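Local coordinates for protein exodeoxyribonuclease III (PDB 5J8N) that probably cleaves DNA at abasic sites and trims double-stranded DNA from its 3' ends as a magnesium-dependent phosphodiester hydrolase of the AP/ExoA family, at residues G115-S118 with Q119-G123; G13-A16 with A17-G21. The protein carries 3 engineered substitutions. All coordinates share one frame; numbering follows the deposited sequence. Where two conformers were deposited one is given.

Interaction 1. Residues G115-S118 with Q119-G123. Engineered in segment 115-118: Met-117 (natural residue Ala).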
ATOM      1  N   GLY A 115      -0.944 -10.570 -10.337  1.00 17.83           N
ATOM      2  CA  GLY A 115      -1.493 -11.208 -11.510  1.00 19.28           C
ATOM      3  C   GLY A 115      -0.616 -12.262 -12.181  1.00 20.57           C
ATOM      4  O   GLY A 115      -0.940 -12.760 -13.245  1.00 22.46           O
ATOM      5  N   LYS A 116       0.511 -12.595 -11.556  1.00 19.31           N
ATOM      6  CA  LYS A 116       1.452 -13.483 -12.238  1.00 22.73           C
ATOM      7  C   LYS A 116       1.044 -14.946 -12.345  1.00 25.32           C
ATOM      8  O   LYS A 116       1.514 -15.635 -13.256  1.00 28.27           O
ATOM      9  CB  LYS A 116       2.823 -13.440 -11.538  1.00 21.12           C
ATOM     10  CG  LYS A 116       3.518 -12.133 -11.824  1.00 22.34           C
ATOM     11  CD  LYS A 116       4.936 -12.036 -11.279  1.00 26.13           C
ATOM     12  CE  LYS A 116       4.986 -12.102  -9.749  1.00 25.84           C
ATOM     13  NZ  LYS A 116       6.393 -12.044  -9.205  1.00 28.76           N
ATOM     14  N   MET A 117       0.245 -15.458 -11.420  1.00 25.93           N
ATOM     15  CA  MET A 117       0.000 -16.921 -11.333  0.53 29.25           C
ATOM     16  C   MET A 117      -0.717 -17.486 -12.522  1.00 29.89           C
ATOM     17  O   MET A 117      -0.498 -18.646 -12.918  1.00 32.23           O
ATOM     18  CB  MET A 117      -0.868 -17.312 -10.135  0.53 31.63           C
ATOM     19  CG  MET A 117      -0.645 -16.570  -8.911  0.53 32.36           C
ATOM     20  SD  MET A 117      -1.351 -14.929  -9.006  0.53 30.08           S
ATOM     21  CE  MET A 117      -0.341 -14.321  -7.678  0.53 34.20           C
ATOM     22  N   SER A 118      -1.649 -16.714 -13.062  1.00 30.50           N
ATOM     23  CA  SER A 118      -2.534 -17.210 -14.099  1.00 30.92           C
ATOM     24  C   SER A 118      -3.242 -16.080 -14.814  1.00 29.62           C
ATOM     25  O   SER A 118      -3.347 -14.956 -14.304  1.00 28.09           O
ATOM     26  CB  SER A 118      -3.604 -18.161 -13.518  1.00 33.11           C
ATOM     27  OG  SER A 118      -4.466 -17.480 -12.595  1.00 29.09           O
ATOM     28  N   GLN A 119      -3.772 -16.386 -15.981  1.00 30.17           N
ATOM     29  CA  GLN A 119      -4.633 -15.461 -16.696  1.00 30.72           C
ATOM     30  C   GLN A 119      -5.821 -15.108 -15.829  1.00 30.07           C
ATOM     31  O   GLN A 119      -6.265 -13.960 -15.802  1.00 28.90           O
ATOM     32  CB  GLN A 119      -5.120 -16.076 -18.009  1.00 37.91           C
ATOM     33  CG  GLN A 119      -4.561 -15.404 -19.242  1.00 45.98           C
ATOM     34  CD  GLN A 119      -4.725 -13.893 -19.214  1.00 55.77           C
ATOM     35  OE1 GLN A 119      -5.745 -13.362 -18.753  1.00 62.02           O
ATOM     36  NE2 GLN A 119      -3.709 -13.186 -19.705  1.00 56.15           N
ATOM     37  N   GLU A 120      -6.343 -16.076 -15.090  1.00 28.79           N
ATOM     38  CA  GLU A 120      -7.545 -15.775 -14.334  1.00 28.12           C
ATOM     39  C   GLU A 120      -7.187 -14.774 -13.219  1.00 25.01           C
ATOM     40  O   GLU A 120      -7.997 -13.877 -12.889  1.00 27.18           O
ATOM     41  CB  GLU A 120      -8.174 -17.047 -13.781  1.00 35.63           C
ATOM     42  CG  GLU A 120      -9.322 -16.819 -12.846  1.00 48.52           C
ATOM     43  CD  GLU A 120      -9.023 -17.313 -11.461  1.00 61.15           C
ATOM     44  OE1 GLU A 120      -8.269 -18.304 -11.318  1.00 67.49           O
ATOM     45  OE2 GLU A 120      -9.521 -16.683 -10.512  1.00 65.06           O
ATOM     46  N   ARG A 121      -5.983 -14.879 -12.654  1.00 22.70           N
ATOM     47  CA  ARG A 121      -5.642 -13.959 -11.585  1.00 20.86           C
ATOM     48  C   ARG A 121      -5.265 -12.604 -12.153  1.00 19.87           C
ATOM     49  O   ARG A 121      -5.519 -11.597 -11.505  1.00 19.26           O
ATOM     50  CB  ARG A 121      -4.515 -14.476 -10.682  1.00 22.99           C
ATOM     51  CG  ARG A 121      -4.959 -15.612  -9.775  1.00 24.85           C
ATOM     52  CD  ARG A 121      -6.212 -15.257  -8.977  1.00 23.71           C
ATOM     53  NE  ARG A 121      -5.902 -14.263  -7.962  1.00 24.61           N
ATOM     54  CZ  ARG A 121      -6.753 -13.833  -7.043  1.00 18.86           C
ATOM     55  NH1 ARG A 121      -8.008 -14.256  -7.015  1.00 22.32           N
ATOM     56  NH2 ARG A 121      -6.317 -12.978  -6.155  1.00 18.85           N
ATOM     57  N   LEU A 122      -4.728 -12.581 -13.367  1.00 21.44           N
ATOM     58  CA  LEU A 122      -4.512 -11.284 -14.024  1.00 20.18           C
ATOM     59  C   LEU A 122      -5.904 -10.618 -14.246  1.00 17.90           C
ATOM     60  O   LEU A 122      -6.061  -9.416 -13.973  1.00 18.29           O
ATOM     61  CB  LEU A 122      -3.773 -11.451 -15.362  1.00 22.50           C
ATOM     62  CG  LEU A 122      -3.649 -10.153 -16.180  1.00 23.55           C
ATOM     63  CD1 LEU A 122      -2.929  -9.056 -15.379  1.00 23.70           C
ATOM     64  CD2 LEU A 122      -2.922 -10.426 -17.503  1.00 23.70           C
ATOM     65  N   GLY A 123      -6.895 -11.394 -14.632  1.00 20.52           N
ATOM     66  CA  GLY A 123      -8.249 -10.892 -14.849  1.00 20.16           C
ATOM     67  C   GLY A 123      -8.793 -10.343 -13.548  1.00 20.17           C
ATOM     68  O   GLY A 123      -9.413  -9.271 -13.527  1.00 20.09           O
TER
HETATM   69  O   HOH W   1      -5.580 -19.193 -10.915  1.00 43.75           O

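Interaction 2. Residues G13-A16 with A17-G21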
ATOM      1  N   GLY A  13       4.245 -11.359   5.224  1.00 11.81           N
ATOM      2  CA  GLY A  13       3.956 -12.176   6.373  1.00 12.19           C
ATOM      3  C   GLY A  13       4.261 -11.451   7.683  1.00 12.15           C
ATOM      4  O   GLY A  13       5.448 -11.203   8.036  1.00 12.34           O
ATOM      5  N   LEU A  14       3.210 -11.093   8.430  1.00 11.91           N
ATOM      6  CA  LEU A  14       3.387 -10.254   9.606  1.00 12.30           C
ATOM      7  C   LEU A  14       4.063 -10.964  10.737  1.00 12.89           C
ATOM      8  O   LEU A  14       4.949 -10.394  11.386  1.00 13.78           O
ATOM      9  CB  LEU A  14       1.998  -9.717  10.056  1.00 13.86           C
ATOM     10  CG  LEU A  14       2.084  -8.753  11.246  1.00 13.88           C
ATOM     11  CD1 LEU A  14       2.949  -7.524  10.932  1.00 16.09           C
ATOM     12  CD2 LEU A  14       0.631  -8.354  11.596  1.00 16.63           C
ATOM     13  N   ARG A  15       3.727 -12.211  11.008  1.00 12.49           N
ATOM     14  CA  ARG A  15       4.380 -12.961  12.067  1.00 12.97           C
ATOM     15  C   ARG A  15       5.885 -12.999  11.845  1.00 15.14           C
ATOM     16  O   ARG A  15       6.678 -12.707  12.768  1.00 14.74           O
ATOM     17  CB  ARG A  15       3.825 -14.398  12.132  1.00 13.04           C
ATOM     18  CG  ARG A  15       4.409 -15.200  13.308  1.00 14.61           C
ATOM     19  CD  ARG A  15       4.397 -16.723  13.054  1.00 14.41           C
ATOM     20  NE  ARG A  15       5.104 -16.986  11.808  1.00 15.24           N
ATOM     21  CZ  ARG A  15       6.423 -16.959  11.652  1.00 16.08           C
ATOM     22  NH1 ARG A  15       7.221 -16.696  12.712  1.00 15.71           N
ATOM     23  NH2 ARG A  15       6.956 -17.153  10.446  1.00 15.10           N
ATOM     24  N   ALA A  16       6.300 -13.277  10.613  1.00 14.30           N
ATOM     25  CA  ALA A  16       7.735 -13.333  10.363  1.00 16.03           C
ATOM     26  C   ALA A  16       8.371 -11.952  10.515  1.00 15.57           C
ATOM     27  O   ALA A  16       9.458 -11.812  11.125  1.00 16.77           O
ATOM     28  CB  ALA A  16       7.976 -13.908   8.956  1.00 16.75           C
ATOM     29  N   ALA A  17       7.697 -10.929  10.061  1.00 13.27           N
ATOM     30  CA  ALA A  17       8.257  -9.566  10.058  1.00 14.12           C
ATOM     31  C   ALA A  17       8.351  -9.035  11.496  1.00 15.11           C
ATOM     32  O   ALA A  17       9.231  -8.196  11.777  1.00 14.46           O
ATOM     33  CB  ALA A  17       7.423  -8.635   9.185  1.00 13.46           C
ATOM     34  N   VAL A  18       7.541  -9.517  12.421  1.00 14.89           N
ATOM     35  CA  VAL A  18       7.598  -9.108  13.833  1.00 15.10           C
ATOM     36  C   VAL A  18       8.934  -9.494  14.455  1.00 19.95           C
ATOM     37  O   VAL A  18       9.386  -8.897  15.447  1.00 24.19           O
ATOM     38  CB  VAL A  18       6.407  -9.710  14.611  1.00 16.36           C
ATOM     39  CG1 VAL A  18       6.660  -9.787  16.144  1.00 18.71           C
ATOM     40  CG2 VAL A  18       5.156  -8.855  14.297  1.00 17.93           C
ATOM     41  N   LYS A  19       9.573 -10.526  13.914  1.00 16.80           N
ATOM     42  CA  LYS A  19      10.867 -10.931  14.406  1.00 19.20           C
ATOM     43  C   LYS A  19      12.004 -10.227  13.687  1.00 18.50           C
ATOM     44  O   LYS A  19      13.157 -10.468  14.011  1.00 22.15           O
ATOM     45  CB  LYS A  19      11.053 -12.452  14.255  1.00 18.51           C
ATOM     46  CG  LYS A  19      10.020 -13.261  15.034  1.00 22.02           C
ATOM     47  CD  LYS A  19      10.183 -14.780  14.827  1.00 19.67           C
ATOM     48  CE  LYS A  19      11.419 -15.298  15.461  1.00 20.18           C
ATOM     49  NZ  LYS A  19      11.590 -16.724  15.102  1.00 20.50           N
ATOM     50  N   LYS A  20      11.703  -9.428  12.686  1.00 16.73           N
ATOM     51  CA  LYS A  20      12.726  -8.854  11.825  1.00 17.19           C
ATOM     52  C   LYS A  20      12.589  -7.351  11.728  1.00 19.75           C
ATOM     53  O   LYS A  20      13.013  -6.747  10.766  1.00 25.83           O
ATOM     54  CB  LYS A  20      12.624  -9.456  10.418  1.00 18.06           C
ATOM     55  CG  LYS A  20      12.922 -10.872  10.370  1.00 19.82           C
ATOM     56  CD  LYS A  20      14.307 -11.103  10.850  1.00 27.73           C
ATOM     57  CE  LYS A  20      14.769 -12.482  10.519  1.00 30.10           C
ATOM     58  NZ  LYS A  20      16.224 -12.607  10.862  1.00 33.35           N
ATOM     59  N   GLY A  21      11.988  -6.776  12.743  1.00 18.48           N
ATOM     60  CA  GLY A  21      12.027  -5.326  12.849  1.00 25.99           C
ATOM     61  C   GLY A  21      10.695  -4.632  12.801  1.00 23.54           C
ATOM     62  O   GLY A  21      10.649  -3.398  13.037  1.00 21.57           O
TER

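Interaction 1. Residues G115-S118 with Q119-G123
A serine N-cap starts helix 119-141, with Ser-118 and Arg-121 meeting across the junction between loop and helix. Ser-118 OG accepts the backbone N-H of Arg-121 at 3.0 Å, with an N-H...O angle of 147°, the main bond of a first-turn amide that lacks an i-4 carbonyl partner within the helix. With chi1 at 63°, OG sits between the backbone N and the carbonyl carbon of Ser-118, which turns it back over the helix end. The same residue serves twice: its carbonyl O takes the N-H of Leu-122 at 2.9 Å, the first regular i to i+4 bond of the helix, and receives a second, weak bond from Arg-121 N. A water extends the cap outward, 2.6 Å from Ser-118 OG, and donates to Glu-120 OE1. With alanine here, the amide of Arg-121 is likely to keep just its weak bond to the carbonyl, and the bridging water to lose its link to the cap. In the DNase I-like fold of this family, the turn carries the chain from strand 106-111, which ends at Tyr-111, the predicted active-site residue, into the long helix. Met-117, an engineered replacement of alanine, was modelled in two conformers; in one, bent at chi2 (75°), SD lies 3.6 Å from Arg-121 CB and the two side chains pass at a slant, a contact that is therefore tentative. Arg-121 CG also comes close to Ser-118 OG, whereas the guanidinium leads away to a salt bridge with Glu-94 and a cation-pi contact with Tyr-124. Beside the buried Gly-115, Leu-122 CB lies 3.8 Å from Gly-115 O, and the leucine side chain also touches Leu-174 and helix 175-186.

Interaction 2. Residues G13-A16 with A17-G21
Gly-13 O receives the amide of Ala-17 at 3.0 Å, the opening bond of the short helix 14-18, and Ala-17 CB rests 3.4 Å from the same oxygen. At the N-cap, Gly-13 has phi and psi of 111° and 110°, where a CB would be pressed against the preceding carbonyl. Leu-14 O then takes Val-18 N at 2.9 Å, almost in line with its C=O bond, while Leu-14 CD1 packs loosely on Val-18 CG2. This one-and-a-half-turn helix directly follows Asn-12, a magnesium ligand, in the DNase I-like fold; backbone bonds tie Gly-13 to Glu-38, which also binds the magnesium ion, and Leu-14 to Thr-39. Arg-15 O is approached by Val-18 N in a weak bond only. The Arg-15 side chain bends at chi3 (55°) and runs alongside Lys-19, whose CD lies at the guanidinium edge, 4.1 Å from NH1; NH1 and Lys-19 NZ stay 5.0 Å apart, probably a mild repulsion. Ala-16 O accepts Lys-19 N from above its carbonyl plane, an i to i+3 bond, shortly before helix 22-27.

Overall arrangement
Both interactions are helix starts in one DNase I-like domain but hold different elements without touching: centres 28 Å apart, nearest atoms about 14 Å. Interaction 1 is a surface contact introducing a long helix, with side-chain-led chemistry: a hydroxyl cap, a bridging water and an arginine whose charge is paired elsewhere. Interaction 2 is partly buried and spans the whole of a short helix; its start relies on backbone bonds from a glycine, with Leu-14 and Ala-17 buried and like charges at the surface. Residues 13-16 adjoin the observed magnesium site; residues 115-118 lie farther off, the Met-117 side chain about 9 Å from the ion and about 7 Å from that of predicted catalytic Tyr-111.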